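Local coordinates for proabylysin (Pyrococcus abyssi, PDB 4JIU), which is the zymogen of abylysin, a soluble minimal zinc metallopeptidase of the gluzincin type, and probably hydrolyses peptide bonds once activated, at residues M54-I59 with D94-K99. The protein carries 1 engineered substitution. Numbering follows the deposited sequence.
Sequences MFYILI and DRIMTK
Ile96 reaches across from helix 88-100 and rests its terminal methyl against both Tyr56 and Ile57, which lie side by side along helix 51-67, an example of an apolar contact between two segments whose helices are also tied by a polar bond nearby. All three side chains are buried, and a single atom, Ile96 CD1, makes every close approach. Against Ile57 it lies 3.9 Å from CG1 and 4.0 Å from CD1, so that one methyl meets both carbons of the longer branch. In both isoleucines CG1 stands opposite the carbonyl carbon (chi1 -65° in Ile57, -66° in Ile96) and the chain then runs on extended; this carries Ile96 CD1 out to the neighbouring helix and brings the end of Ile57 round to meet it.

The second apolar contact is with the aromatic ring. Ile96 CD1 comes to 4.1 Å from CD2 of Tyr56, approaching the ring obliquely. With chi1 at 177°, the ring swings away from the nitrogen of its own backbone and projects toward helix 88-100, where Ala89 and Ile92 also touch it; Phe84 packs edge-to-face with it.

Polar chemistry enters at the far end of the same ring. Tyr56 OH hydrogen-bonds to OE1 of Glu93, on helix 88-100, and to ND1 of His60, a zinc ligand of the HExxH motif. The ring is thus packed by carbon at CD2 and held by hydrogen bonds at OH. The bond to ND1 would help set the rotation of the His60 imidazole, placing the Ile96 contact one residue behind a metal ligand.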
# COMPACT_ATOMS: atom_id res chain seq x y z
N MET A 54 -2.78 -7.39 2.53
CA MET A 54 -3.53 -6.38 1.75
C MET A 54 -3.44 -5.01 2.42
O MET A 54 -3.26 -3.99 1.76
CB MET A 54 -5.01 -6.79 1.66
CG MET A 54 -5.28 -7.97 0.79
SD MET A 54 -7.05 -8.30 0.54
CE MET A 54 -7.27 -9.56 1.78
N PHE A 55 -3.61 -5.01 3.74
CA PHE A 55 -3.54 -3.75 4.48
C PHE A 55 -2.15 -3.13 4.32
O PHE A 55 -2.04 -1.92 4.18
CB PHE A 55 -3.88 -3.97 5.96
CG PHE A 55 -4.27 -2.71 6.69
CD1 PHE A 55 -5.35 -1.94 6.26
CD2 PHE A 55 -3.55 -2.31 7.81
CE1 PHE A 55 -5.73 -0.83 6.94
CE2 PHE A 55 -3.97 -1.17 8.52
CZ PHE A 55 -5.04 -0.44 8.07
N TYR A 56 -1.10 -3.95 4.39
CA TYR A 56 0.25 -3.41 4.16
C TYR A 56 0.34 -2.68 2.85
O TYR A 56 0.91 -1.63 2.72
CB TYR A 56 1.33 -4.52 4.32
CG TYR A 56 2.66 -3.90 3.99
CD1 TYR A 56 3.28 -3.08 4.94
CD2 TYR A 56 3.29 -3.99 2.78
CE1 TYR A 56 4.46 -2.47 4.68
CE2 TYR A 56 4.44 -3.33 2.48
CZ TYR A 56 5.04 -2.55 3.44
OH TYR A 56 6.21 -1.89 3.21
N ILE A 57 -0.12 -3.35 1.77
CA ILE A 57 -0.04 -2.73 0.46
C ILE A 57 -0.75 -1.38 0.44
O ILE A 57 -0.22 -0.41 -0.10
CB ILE A 57 -0.57 -3.69 -0.64
CG1 ILE A 57 0.35 -4.92 -0.74
CG2 ILE A 57 -0.72 -2.95 -1.95
CD1 ILE A 57 -0.20 -6.03 -1.53
N LEU A 58 -1.96 -1.32 0.98
CA LEU A 58 -2.69 -0.07 1.02
C LEU A 58 -1.96 0.98 1.81
O LEU A 58 -1.90 2.15 1.41
CB LEU A 58 -4.10 -0.31 1.56
CG LEU A 58 -5.02 -1.09 0.62
CD1 LEU A 58 -6.35 -1.35 1.31
CD2 LEU A 58 -5.27 -0.42 -0.69
N ILE A 59 -1.43 0.63 2.99
CA ILE A 59 -0.68 1.56 3.82
C ILE A 59 0.57 2.02 3.08
O ILE A 59 0.87 3.24 3.13
CB ILE A 59 -0.38 0.94 5.18
CG1 ILE A 59 -1.61 0.85 6.09
CG2 ILE A 59 0.78 1.67 5.87
CD1 ILE A 59 -2.10 2.18 6.62
N ASP A 94 8.25 -9.41 2.70
CA ASP A 94 8.85 -10.71 2.37
C ASP A 94 7.76 -11.73 2.13
O ASP A 94 7.88 -12.57 1.22
CB ASP A 94 9.78 -11.15 3.50
CG ASP A 94 11.12 -10.44 3.57
OD1 ASP A 94 11.46 -9.72 2.60
OD2 ASP A 94 11.89 -10.52 4.56
N ARG A 95 6.73 -11.74 2.96
CA ARG A 95 5.62 -12.69 2.75
C ARG A 95 4.96 -12.48 1.41
O ARG A 95 4.60 -13.43 0.70
CB ARG A 95 4.63 -12.60 3.93
CG ARG A 95 5.24 -12.98 5.28
CD ARG A 95 4.27 -12.89 6.43
NE ARG A 95 4.91 -13.07 7.72
CZ ARG A 95 4.30 -13.05 8.90
NH1 ARG A 95 2.99 -12.79 8.93
NH2 ARG A 95 4.96 -13.23 10.02
N ILE A 96 4.69 -11.25 1.05
CA ILE A 96 4.04 -10.92 -0.21
C ILE A 96 4.90 -11.33 -1.38
O ILE A 96 4.45 -11.94 -2.35
CB ILE A 96 3.72 -9.42 -0.28
CG1 ILE A 96 2.68 -9.07 0.77
CG2 ILE A 96 3.30 -9.06 -1.69
CD1 ILE A 96 2.53 -7.59 0.99
N MET A 97 6.20 -11.06 -1.30
CA MET A 97 7.12 -11.48 -2.36
C MET A 97 7.18 -13.00 -2.46
O MET A 97 7.21 -13.50 -3.58
CB MET A 97 8.52 -10.94 -2.09
CG MET A 97 9.51 -11.59 -3.03
SD MET A 97 9.37 -11.12 -4.74
CE MET A 97 10.31 -12.39 -5.60
N THR A 98 7.20 -13.71 -1.34
CA THR A 98 7.21 -15.18 -1.41
C THR A 98 5.99 -15.66 -2.18
O THR A 98 6.07 -16.55 -3.00
CB THR A 98 7.23 -15.73 0.00
OG1 THR A 98 8.54 -15.43 0.53
CG2 THR A 98 7.03 -17.24 0.02
N LYS A 99 4.84 -15.06 -1.84
CA LYS A 99 3.61 -15.56 -2.44
C LYS A 99 3.49 -15.23 -3.91
O LYS A 99 3.12 -16.03 -4.74
CB LYS A 99 2.40 -15.04 -1.71
CG LYS A 99 1.22 -15.90 -2.21
CD LYS A 99 -0.04 -15.46 -1.56
CE LYS A 99 -1.25 -16.24 -2.09
NZ LYS A 99 -2.51 -15.43 -1.83